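Local coordinates for protein HI0065 (Haemophilus influenzae, PDB 1HTW) that binds ATP and magnesium and is required for forming the threonylcarbamoyl group on adenosine at position 37 of tRNAs that read codons beginning with adenine, at residues M1-Q6 / E141-T146; A33-L38 / I121-D126; Y37-L42 / W114-Q119; M80-D85 / S108-E113. All coordinates share one frame; numbering follows the deposited sequence.

Contact 1. Residues M1-Q6 / E141-T146; sequences MESLTQ and ELIAQT
Strands 3-6 and 141-144 run antiparallel, with 172° between their directions; strand 3-8 is an outermost strand of the mixed beta sheet of this P-loop NTPase fold. L4 and L142 make a hydrogen-bonded pair: L142 N donates to L4 O at 2.8 Å and L4 N returns a bond to L142 O at 3.0 Å. S3 with I143, and T5 with E141, flank them as non-hydrogen-bonded pairs. Beyond S3 the chains stay joined: A144 N meets E2 O nearly along the C=O axis at 3.2 Å, and M1 N lies 2.6 Å from A144 O in a further hydrogen bond.

The leucines share one face, side by side and pointing the same way, with L4 CD2 against L142 CD1 at 4.1 Å. F17 of helix 11-28 covers both, which suits greasy branched residues. A144 offers only a methyl group, its CB 3.4 Å from the CB of M1, a residue that is poorly ordered. Two residues past the strand, T146 is the N-cap of helix 147-155, its OG1 bonded to G149 N and D126. The other face carries S3, T5, I143 and E141; the E141 carboxylate turns away from strand 3-6 to N130. S3, whose OG is anti to the backbone N (chi1 -153°), passes beside I143 CG1. Its OG donates to L142 O at 2.9 Å from 41° above the carbonyl plane, while L4 N reaches the same oxygen within that plane.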
# COMPACT_ATOMS: atom_id res chain seq x y z
N MET A 1 8.32 -10.23 -10.56
CA MET A 1 8.39 -11.70 -10.27
C MET A 1 7.04 -12.34 -10.63
O MET A 1 6.49 -12.11 -11.71
CB MET A 1 8.71 -11.96 -8.81
CG MET A 1 10.18 -12.08 -8.47
SD MET A 1 11.14 -10.44 -8.69
CE MET A 1 12.61 -10.72 -7.47
N GLU A 2 6.51 -13.12 -9.68
CA GLU A 2 5.20 -13.73 -9.95
C GLU A 2 4.19 -12.60 -10.00
O GLU A 2 4.55 -11.44 -9.68
CB GLU A 2 4.85 -14.83 -8.97
CG GLU A 2 4.87 -16.23 -9.59
CD GLU A 2 3.58 -16.99 -9.41
OE1 GLU A 2 3.34 -17.50 -8.29
OE2 GLU A 2 2.79 -17.12 -10.38
N SER A 3 3.04 -12.89 -10.61
CA SER A 3 2.00 -11.86 -10.69
C SER A 3 0.63 -12.43 -10.34
O SER A 3 0.36 -13.62 -10.40
CB SER A 3 1.96 -11.33 -12.15
OG SER A 3 1.48 -10.00 -12.16
N LEU A 4 -0.29 -11.52 -9.95
CA LEU A 4 -1.67 -11.88 -9.73
C LEU A 4 -2.52 -10.87 -10.55
O LEU A 4 -2.19 -9.69 -10.45
CB LEU A 4 -2.14 -11.79 -8.29
CG LEU A 4 -3.65 -11.70 -8.06
CD1 LEU A 4 -4.31 -13.05 -8.34
CD2 LEU A 4 -3.96 -11.27 -6.63
N THR A 5 -3.49 -11.40 -11.27
CA THR A 5 -4.45 -10.47 -11.93
C THR A 5 -5.81 -10.75 -11.32
O THR A 5 -6.33 -11.87 -11.36
CB THR A 5 -4.43 -10.52 -13.44
OG1 THR A 5 -5.38 -9.51 -13.98
CG2 THR A 5 -4.85 -11.82 -14.08
N GLN A 6 -6.45 -9.70 -10.79
CA GLN A 6 -7.69 -9.85 -10.09
C GLN A 6 -8.74 -8.82 -10.45
O GLN A 6 -8.50 -7.63 -10.39
CB GLN A 6 -7.37 -9.63 -8.55
CG GLN A 6 -8.62 -9.75 -7.70
CD GLN A 6 -9.03 -11.19 -7.45
OE1 GLN A 6 -8.19 -12.09 -7.30
NE2 GLN A 6 -10.32 -11.46 -7.65
N GLU A 141 -3.37 -5.64 -10.90
CA GLU A 141 -2.25 -6.58 -11.15
C GLU A 141 -1.32 -6.36 -9.94
O GLU A 141 -0.89 -5.21 -9.71
CB GLU A 141 -1.58 -6.29 -12.46
CG GLU A 141 -0.59 -5.17 -12.60
CD GLU A 141 -0.52 -4.56 -13.99
OE1 GLU A 141 -1.58 -4.43 -14.63
OE2 GLU A 141 0.57 -4.18 -14.46
N LEU A 142 -1.01 -7.44 -9.26
CA LEU A 142 0.05 -7.35 -8.22
C LEU A 142 1.31 -7.96 -8.84
O LEU A 142 1.28 -9.07 -9.41
CB LEU A 142 -0.35 -8.19 -7.00
CG LEU A 142 -1.50 -7.77 -6.12
CD1 LEU A 142 -1.49 -8.59 -4.81
CD2 LEU A 142 -1.42 -6.31 -5.76
N ILE A 143 2.40 -7.26 -8.71
CA ILE A 143 3.68 -7.63 -9.27
C ILE A 143 4.72 -7.66 -8.12
O ILE A 143 5.02 -6.66 -7.52
CB ILE A 143 4.11 -6.68 -10.38
CG1 ILE A 143 3.04 -6.64 -11.50
CG2 ILE A 143 5.42 -7.18 -11.01
CD1 ILE A 143 3.40 -5.62 -12.56
N ALA A 144 5.33 -8.85 -8.01
CA ALA A 144 6.36 -8.99 -6.94
C ALA A 144 7.65 -8.37 -7.44
O ALA A 144 7.99 -8.56 -8.63
CB ALA A 144 6.59 -10.48 -6.67
N GLN A 145 8.36 -7.66 -6.56
CA GLN A 145 9.64 -7.08 -6.93
C GLN A 145 10.79 -7.72 -6.13
O GLN A 145 11.93 -7.64 -6.57
CB GLN A 145 9.67 -5.58 -6.62
CG GLN A 145 10.28 -4.74 -7.71
CD GLN A 145 9.28 -4.39 -8.80
OE1 GLN A 145 9.33 -3.28 -9.33
NE2 GLN A 145 8.37 -5.31 -9.07
N THR A 146 10.44 -8.27 -4.99
CA THR A 146 11.46 -8.90 -4.12
C THR A 146 11.05 -10.31 -3.85
O THR A 146 9.95 -10.77 -4.08
CB THR A 146 11.56 -8.14 -2.78
OG1 THR A 146 10.28 -8.23 -2.12
CG2 THR A 146 12.00 -6.70 -2.94

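Contact 2. Residues A33-L38 / I121-D126; sequences AIMVYL and ILPEAD. With NA (sodium ion), chain F.
The ring of Y37 lies beneath A125, whose CB sits 3.4 Å from the ring centroid and only 6° off the normal, a CH-pi contact for which a small methyl group is well suited. At the far end of the ring Y37 OH donates to P123 O at 2.7 Å, reaching it from above the carbonyl plane; that oxygen lies near the plane of the ring, at its edge. Both main-chain polar atoms of M35 are held by one residue, D126. M35 N points almost straight (176°) at the anti lone pair of D126 OD2, 3.0 Å away, and D126 N donates a hydrogen bond to a lone pair of M35 O at 2.8 Å. M35 bends at chi2 and chi3, crossing P123 at about a right angle, and sets CE 3.6 Å from P123 CD and 3.9 Å from L122 CD2.

The two segments cross nearly perpendicularly. Segment 121-126 belongs to the connection from strand 109-113 to strand 127-134, which passes over strand 34-39 between them in the parallel part of the P-loop NTPase sheet and covers the face bearing M35 and Y37. D126 is a buried carboxylate whose second oxygen, OD1, meets K32 in a salt bridge and T146 OG1 in a hydrogen bond, so both oxygens have partners. C110 and I112 of strand 109-113 pack against M35, and Y37 is tied through its backbone to I127.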
# COMPACT_ATOMS: atom_id res chain seq x y z
N ALA A 33 10.35 -3.63 7.02
CA ALA A 33 9.07 -2.87 6.67
C ALA A 33 8.64 -3.37 5.28
O ALA A 33 9.50 -3.54 4.40
CB ALA A 33 9.41 -1.42 6.65
N ILE A 34 7.35 -3.58 5.11
CA ILE A 34 6.88 -4.06 3.77
C ILE A 34 6.53 -2.83 2.92
O ILE A 34 5.74 -2.02 3.39
CB ILE A 34 5.71 -4.98 3.97
CG1 ILE A 34 6.05 -6.15 4.93
CG2 ILE A 34 5.15 -5.54 2.66
CD1 ILE A 34 4.95 -7.18 5.05
N MET A 35 7.16 -2.72 1.78
CA MET A 35 6.92 -1.54 0.90
C MET A 35 5.91 -1.95 -0.18
O MET A 35 6.13 -2.83 -0.99
CB MET A 35 8.22 -1.06 0.30
CG MET A 35 9.31 -0.87 1.41
SD MET A 35 8.87 0.73 2.44
CE MET A 35 8.88 2.01 1.12
N VAL A 36 4.78 -1.22 -0.18
CA VAL A 36 3.73 -1.50 -1.18
C VAL A 36 3.55 -0.19 -1.98
O VAL A 36 3.09 0.79 -1.41
CB VAL A 36 2.43 -1.85 -0.50
CG1 VAL A 36 1.39 -2.32 -1.56
CG2 VAL A 36 2.61 -3.11 0.43
N TYR A 37 3.79 -0.27 -3.29
CA TYR A 37 3.56 0.92 -4.13
C TYR A 37 2.20 0.75 -4.81
O TYR A 37 1.99 -0.25 -5.48
CB TYR A 37 4.61 0.97 -5.23
CG TYR A 37 6.02 1.36 -4.82
CD1 TYR A 37 6.43 1.45 -3.50
CD2 TYR A 37 6.94 1.61 -5.83
CE1 TYR A 37 7.76 1.79 -3.20
CE2 TYR A 37 8.24 1.95 -5.54
CZ TYR A 37 8.63 2.04 -4.23
OH TYR A 37 9.96 2.39 -3.98
N LEU A 38 1.29 1.72 -4.57
CA LEU A 38 -0.05 1.68 -5.11
C LEU A 38 -0.10 2.63 -6.33
O LEU A 38 0.18 3.81 -6.21
CB LEU A 38 -1.09 2.18 -4.08
CG LEU A 38 -1.15 1.40 -2.76
CD1 LEU A 38 -2.07 2.10 -1.78
CD2 LEU A 38 -1.52 -0.03 -3.04
N ILE A 121 15.08 8.04 -2.67
CA ILE A 121 15.00 8.02 -1.21
C ILE A 121 14.18 6.86 -0.69
O ILE A 121 14.55 6.17 0.26
CB ILE A 121 14.45 9.34 -0.65
CG1 ILE A 121 15.15 10.51 -1.35
CG2 ILE A 121 14.65 9.42 0.85
CD1 ILE A 121 16.40 10.97 -0.64
N LEU A 122 13.02 6.63 -1.32
CA LEU A 122 12.14 5.54 -0.86
C LEU A 122 12.83 4.18 -1.07
O LEU A 122 13.22 3.89 -2.20
CB LEU A 122 10.92 5.51 -1.80
CG LEU A 122 9.62 6.17 -1.41
CD1 LEU A 122 8.55 5.84 -2.46
CD2 LEU A 122 9.15 5.72 -0.03
N PRO A 123 12.70 3.28 -0.10
CA PRO A 123 13.15 1.92 -0.28
C PRO A 123 12.36 1.29 -1.44
O PRO A 123 11.21 1.69 -1.69
CB PRO A 123 12.81 1.22 1.03
CG PRO A 123 12.57 2.31 2.02
CD PRO A 123 12.13 3.52 1.23
N GLU A 124 12.98 0.35 -2.13
CA GLU A 124 12.39 -0.30 -3.29
C GLU A 124 11.13 -1.05 -2.84
O GLU A 124 11.05 -1.44 -1.69
CB GLU A 124 13.35 -1.28 -3.94
CG GLU A 124 12.81 -1.95 -5.19
CD GLU A 124 13.31 -3.37 -5.36
OE1 GLU A 124 14.42 -3.68 -4.88
OE2 GLU A 124 12.56 -4.18 -5.96
N ALA A 125 10.18 -1.18 -3.77
CA ALA A 125 8.93 -1.85 -3.43
C ALA A 125 9.11 -3.37 -3.31
O ALA A 125 9.83 -3.95 -4.10
CB ALA A 125 7.87 -1.62 -4.51
N ASP A 126 8.31 -3.96 -2.42
CA ASP A 126 8.26 -5.42 -2.37
C ASP A 126 7.20 -5.87 -3.39
O ASP A 126 7.32 -6.91 -4.00
CB ASP A 126 7.89 -5.93 -0.98
CG ASP A 126 9.05 -5.72 -0.02
OD1 ASP A 126 10.07 -6.48 -0.15
OD2 ASP A 126 9.03 -4.80 0.82
NA NA F . 2.90 4.47 -5.84

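Contact 3. Residues Y37-L42 / W114-Q119; sequences YLNGDL and WSEKGQ. With NA (sodium ion), chain F; MG (magnesium ion), chain E; ADP (adenosine-5'-diphosphate), chain H.
Strand 37-39 runs toward the P-loop, whose Walker A pattern probably starts at G40, and the 3-10 turn 115-118 lies beside it; the two segments are joined by metal and water rather than by direct hydrogen bonds. Metal coordination comes first. The sodium ion takes L38 O at 2.8 Å, N39 OD1 at 3.0 Å and S115 OG at 2.7 Å, with I112 O as fourth protein ligand. Serine fits because its short hydroxyl, between the backbone N and carbonyl carbon (chi1 51°), swings onto the ion. The ND2 of N39 bonds to N130, which fixes the amide's rotation and leaves OD1 for sodium. A second magnesium ion, distinct from that held by E113, is bound by G40 O and four waters; one of these waters accepts from G40 N and another donates to D41 OD1. The backbone of G40 (phi 148°) would jam a CB against the preceding carbonyl oxygen, so glycine belongs there.

Packing is the second kind of contact. S115 CB lies over the Y37 ring, 3.6 Å from its centroid, on the face opposite A125, so that the aromatic ring is sandwiched between two small residues.

Water makes the third link: one molecule donates to L38 O and accepts from W114 N, both at 2.7 Å. The W114 indole, which also meets Y87, has a magnesium-bound water over one face, offset toward the rim.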
# COMPACT_ATOMS: atom_id res chain seq x y z
N TYR A 37 3.79 -0.27 -3.29
CA TYR A 37 3.56 0.92 -4.13
C TYR A 37 2.20 0.75 -4.81
O TYR A 37 1.99 -0.25 -5.48
CB TYR A 37 4.61 0.97 -5.23
CG TYR A 37 6.02 1.36 -4.82
CD1 TYR A 37 6.43 1.45 -3.50
CD2 TYR A 37 6.94 1.61 -5.83
CE1 TYR A 37 7.76 1.79 -3.20
CE2 TYR A 37 8.24 1.95 -5.54
CZ TYR A 37 8.63 2.04 -4.23
OH TYR A 37 9.96 2.39 -3.98
N LEU A 38 1.29 1.72 -4.57
CA LEU A 38 -0.05 1.68 -5.11
C LEU A 38 -0.10 2.63 -6.33
O LEU A 38 0.18 3.81 -6.21
CB LEU A 38 -1.09 2.18 -4.08
CG LEU A 38 -1.15 1.40 -2.76
CD1 LEU A 38 -2.07 2.10 -1.78
CD2 LEU A 38 -1.52 -0.03 -3.04
N ASN A 39 -0.32 2.02 -7.50
CA ASN A 39 -0.25 2.74 -8.77
C ASN A 39 -1.60 2.69 -9.50
O ASN A 39 -2.45 1.86 -9.33
CB ASN A 39 0.79 2.02 -9.65
CG ASN A 39 2.20 2.09 -9.09
OD1 ASN A 39 2.59 3.12 -8.48
ND2 ASN A 39 2.92 1.00 -9.27
N GLY A 40 -1.79 3.80 -10.27
CA GLY A 40 -3.10 3.90 -10.96
C GLY A 40 -3.45 5.40 -11.06
O GLY A 40 -2.82 6.26 -10.48
N ASP A 41 -4.24 5.68 -12.13
CA ASP A 41 -4.59 7.09 -12.33
C ASP A 41 -5.40 7.66 -11.19
O ASP A 41 -6.00 6.98 -10.38
CB ASP A 41 -5.54 7.13 -13.58
CG ASP A 41 -4.78 6.88 -14.85
OD1 ASP A 41 -3.55 6.88 -14.90
OD2 ASP A 41 -5.50 6.69 -15.89
N LEU A 42 -5.47 9.01 -11.18
CA LEU A 42 -6.39 9.64 -10.21
C LEU A 42 -7.76 9.07 -10.31
O LEU A 42 -8.39 8.96 -11.39
CB LEU A 42 -6.33 11.16 -10.48
CG LEU A 42 -7.00 12.06 -9.45
CD1 LEU A 42 -6.19 12.10 -8.16
CD2 LEU A 42 -7.15 13.47 -10.03
N TRP A 114 1.82 7.56 -5.45
CA TRP A 114 2.79 8.42 -6.08
C TRP A 114 4.21 8.16 -5.66
O TRP A 114 5.05 9.05 -5.46
CB TRP A 114 2.43 9.91 -5.80
CG TRP A 114 1.32 10.39 -6.67
CD1 TRP A 114 -0.01 10.48 -6.36
CD2 TRP A 114 1.45 10.87 -8.02
NE1 TRP A 114 -0.71 10.97 -7.43
CE2 TRP A 114 0.16 11.22 -8.45
CE3 TRP A 114 2.53 11.02 -8.89
CZ2 TRP A 114 -0.08 11.73 -9.73
CZ3 TRP A 114 2.28 11.53 -10.16
CH2 TRP A 114 0.99 11.87 -10.56
N SER A 115 4.60 6.87 -5.66
CA SER A 115 5.95 6.50 -5.25
C SER A 115 7.01 7.05 -6.19
O SER A 115 8.17 7.16 -5.75
CB SER A 115 6.03 4.96 -5.23
OG SER A 115 5.56 4.45 -6.46
N GLU A 116 6.66 7.35 -7.44
CA GLU A 116 7.66 7.90 -8.36
C GLU A 116 8.31 9.17 -7.78
O GLU A 116 9.47 9.49 -8.08
CB GLU A 116 7.05 8.33 -9.70
CG GLU A 116 6.11 7.50 -10.44
CD GLU A 116 4.65 7.64 -10.06
OE1 GLU A 116 4.28 7.16 -8.97
OE2 GLU A 116 3.87 8.19 -10.86
N LYS A 117 7.51 9.97 -7.10
CA LYS A 117 7.97 11.23 -6.51
C LYS A 117 9.07 11.01 -5.49
O LYS A 117 9.89 11.90 -5.22
CB LYS A 117 6.80 12.00 -5.90
CG LYS A 117 5.75 12.44 -6.93
CD LYS A 117 6.34 13.59 -7.77
CE LYS A 117 5.68 13.64 -9.14
NZ LYS A 117 5.37 15.04 -9.57
N GLY A 118 9.18 9.79 -4.96
CA GLY A 118 10.16 9.48 -3.94
C GLY A 118 11.37 8.73 -4.47
O GLY A 118 12.22 8.30 -3.68
N GLN A 119 11.47 8.61 -5.78
CA GLN A 119 12.55 7.86 -6.41
C GLN A 119 13.92 8.25 -5.85
O GLN A 119 14.24 9.44 -5.78
CB GLN A 119 12.53 8.10 -7.93
CG GLN A 119 12.36 6.84 -8.76
CD GLN A 119 11.62 7.09 -10.06
OE1 GLN A 119 10.93 8.09 -10.23
NE2 GLN A 119 11.76 6.15 -10.99
NA NA F . 2.90 4.47 -5.84
MG MG E . -0.87 7.40 -11.22
PB ADP H . -7.21 7.23 -5.99
O1B ADP H . -6.58 7.25 -4.60
O2B ADP H . -6.56 6.27 -6.90
O3B ADP H . -7.16 8.71 -6.55
PA ADP H . -9.77 7.01 -4.66
O1A ADP H . -9.66 8.27 -3.87
O2A ADP H . -9.81 5.76 -3.88
O3A ADP H . -8.71 6.95 -5.83
O5' ADP H . -11.15 7.12 -5.48
C5' ADP H . -11.85 6.03 -6.02
C4' ADP H . -13.29 6.52 -6.34
O4' ADP H . -13.92 5.56 -7.19
C3' ADP H . -14.15 6.68 -5.11
O3' ADP H . -14.98 7.87 -5.22
C2' ADP H . -14.90 5.36 -5.10
O2' ADP H . -16.10 5.37 -4.36
C1' ADP H . -15.06 5.05 -6.61
N9 ADP H . -15.16 3.64 -6.89
C8 ADP H . -16.12 3.03 -7.66
N7 ADP H . -15.99 1.77 -7.88
C5 ADP H . -14.88 1.48 -7.22
C6 ADP H . -14.24 0.27 -7.17
N6 ADP H . -14.63 -0.84 -7.79
N1 ADP H . -13.04 0.28 -6.52
C2 ADP H . -12.58 1.41 -5.96
N3 ADP H . -13.11 2.65 -5.99
C4 ADP H . -14.30 2.57 -6.63
O HOH W 1 0.30 6.28 -7.33
O HOH W 2 0.37 5.54 -10.84
O HOH W 3 -1.28 6.38 -13.45
O HOH W 4 -1.76 9.53 -11.96
O HOH W 5 -0.62 8.10 -8.89

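Contact 4. Residues M80-D85 / S108-E113; sequences MIYHFD and SICLIE. With NA (sodium ion), chain F; MG (magnesium ion), chain D.
The magnesium site of the nucleotide pocket includes E113, at the end of strand 109-113, which pairs in parallel with strand 80-85. The backbones interlock through bonds such as F84 N to L111 O, 2.7 Å. E113 extends beyond CG and binds magnesium through OE1 at 2.2 Å; three waters, T47 OG1 and ADP O1B complete six ligands. Its other oxygen, OE2, receives H83 NE2 at 2.8 Å, in the plane of the imidazole but 32° out of the carboxylate plane. H83, with CG anti to the backbone N, thus positions a first-shell ligand. D85 acts in the second shell: OD2 accepts a hydrogen bond from a magnesium-bound water at 2.6 Å, and OD1 one from Y87 N. D85 OD2 and E113 OE1 are 4.1 Å apart, and the cation would probably ease their repulsion.

On the same face I81 lies alongside I109 and crosses L111, a greasy patch facing helix 46-56. The other face pairs F84 CD1 with I112 CG1 at 3.8 Å, while C110 SG meets the Y82 and F84 rings obliquely. A hydrophobic parallel strand ending in a metal-binding acid is consistent with a Walker B strand, as in other P-loop NTPases.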
# COMPACT_ATOMS: atom_id res chain seq x y z
N MET A 80 2.28 -0.95 13.22
CA MET A 80 2.40 0.42 12.71
C MET A 80 2.29 0.38 11.17
O MET A 80 3.06 -0.30 10.50
CB MET A 80 3.73 1.03 13.12
CG MET A 80 3.97 1.04 14.64
SD MET A 80 2.48 1.79 15.64
CE MET A 80 2.51 3.51 14.89
N ILE A 81 1.37 1.16 10.62
CA ILE A 81 1.13 1.16 9.17
C ILE A 81 1.16 2.61 8.70
O ILE A 81 0.50 3.42 9.36
CB ILE A 81 -0.17 0.46 8.82
CG1 ILE A 81 -0.07 -1.02 9.30
CG2 ILE A 81 -0.36 0.44 7.28
CD1 ILE A 81 -1.34 -1.74 9.43
N TYR A 82 1.91 2.86 7.67
CA TYR A 82 2.10 4.23 7.19
C TYR A 82 1.52 4.39 5.77
O TYR A 82 1.78 3.56 4.94
CB TYR A 82 3.57 4.60 7.16
CG TYR A 82 4.11 4.60 8.59
CD1 TYR A 82 3.94 5.65 9.44
CD2 TYR A 82 4.72 3.42 9.04
CE1 TYR A 82 4.42 5.59 10.75
CE2 TYR A 82 5.13 3.34 10.38
CZ TYR A 82 4.98 4.42 11.20
OH TYR A 82 5.50 4.35 12.50
N HIS A 83 0.60 5.34 5.68
CA HIS A 83 -0.03 5.59 4.34
C HIS A 83 0.61 6.87 3.83
O HIS A 83 0.63 7.93 4.47
CB HIS A 83 -1.54 5.79 4.56
CG HIS A 83 -2.27 6.11 3.27
ND1 HIS A 83 -3.47 6.77 3.28
CD2 HIS A 83 -1.96 5.82 1.99
CE1 HIS A 83 -3.89 6.92 2.02
NE2 HIS A 83 -3.02 6.32 1.21
N PHE A 84 1.22 6.76 2.64
CA PHE A 84 1.87 7.93 2.02
C PHE A 84 1.14 8.34 0.74
O PHE A 84 0.70 7.46 0.01
CB PHE A 84 3.30 7.55 1.61
CG PHE A 84 4.25 7.35 2.76
CD1 PHE A 84 4.29 6.10 3.38
CD2 PHE A 84 5.19 8.32 3.07
CE1 PHE A 84 5.20 5.87 4.41
CE2 PHE A 84 6.08 8.09 4.12
CZ PHE A 84 6.06 6.89 4.77
N ASP A 85 0.93 9.65 0.58
CA ASP A 85 0.51 10.17 -0.74
C ASP A 85 1.56 11.25 -1.07
O ASP A 85 1.56 12.29 -0.38
CB ASP A 85 -0.86 10.82 -0.76
CG ASP A 85 -1.15 11.24 -2.25
OD1 ASP A 85 -0.16 11.40 -2.97
OD2 ASP A 85 -2.31 11.28 -2.62
N SER A 108 7.12 -2.35 10.09
CA SER A 108 5.88 -1.64 9.68
C SER A 108 5.42 -2.14 8.31
O SER A 108 6.00 -3.00 7.68
CB SER A 108 6.25 -0.16 9.57
OG SER A 108 7.13 0.12 8.50
N ILE A 109 4.28 -1.53 7.90
CA ILE A 109 3.80 -1.79 6.50
C ILE A 109 3.67 -0.34 5.93
O ILE A 109 3.09 0.47 6.64
CB ILE A 109 2.43 -2.44 6.52
CG1 ILE A 109 2.60 -3.94 6.91
CG2 ILE A 109 1.86 -2.41 5.09
CD1 ILE A 109 1.41 -4.65 7.35
N CYS A 110 4.17 -0.11 4.73
CA CYS A 110 4.08 1.25 4.19
C CYS A 110 3.26 1.11 2.85
O CYS A 110 3.65 0.30 2.01
CB CYS A 110 5.42 1.83 3.87
SG CYS A 110 6.43 2.19 5.40
N LEU A 111 2.27 1.97 2.75
CA LEU A 111 1.41 1.89 1.50
C LEU A 111 1.54 3.26 0.83
O LEU A 111 1.23 4.26 1.50
CB LEU A 111 -0.02 1.68 1.98
CG LEU A 111 -0.25 0.50 2.97
CD1 LEU A 111 -1.70 0.49 3.49
CD2 LEU A 111 -0.02 -0.86 2.23
N ILE A 112 2.08 3.26 -0.37
CA ILE A 112 2.58 4.48 -0.97
C ILE A 112 1.88 4.82 -2.29
O ILE A 112 1.97 4.05 -3.23
CB ILE A 112 4.08 4.35 -1.19
CG1 ILE A 112 4.73 4.09 0.23
CG2 ILE A 112 4.70 5.57 -1.82
CD1 ILE A 112 6.23 4.04 0.15
N GLU A 113 1.26 5.98 -2.30
CA GLU A 113 0.68 6.53 -3.55
C GLU A 113 1.64 7.54 -4.10
O GLU A 113 2.40 8.20 -3.38
CB GLU A 113 -0.69 7.18 -3.28
CG GLU A 113 -1.75 6.19 -2.84
CD GLU A 113 -3.11 6.73 -2.57
OE1 GLU A 113 -3.65 7.47 -3.46
OE2 GLU A 113 -3.72 6.38 -1.55
NA NA F . 2.90 4.47 -5.84
MG MG D . -5.57 8.48 -3.39
O HOH W 6 -4.56 10.10 -2.16
O HOH W 7 -5.07 9.57 -5.14
O HOH W 8 -7.37 9.71 -3.13

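From the N terminus, contact 1 closes the widest loop, bringing the first strand onto the last and enclosing the other three contacts. Contact 2 opens at strand 34-39 and closes at the connection before strand 127-134. Contact 3 starts from the end of the same strand, sharing Y37 and L38, and closes earlier, at 114-119. Contact 4, between strands 79-85 and 109-113, lies innermost. The loops thus nest without crossing. D126 and T146 join contact 2 to contact 1, tying the loop before strand 127-134 to the turn after strand 137-144. Strands 34-39 and 109-113 are neighbours, so contacts 2, 3 and 4 meet there, and all three reach the one sodium ion.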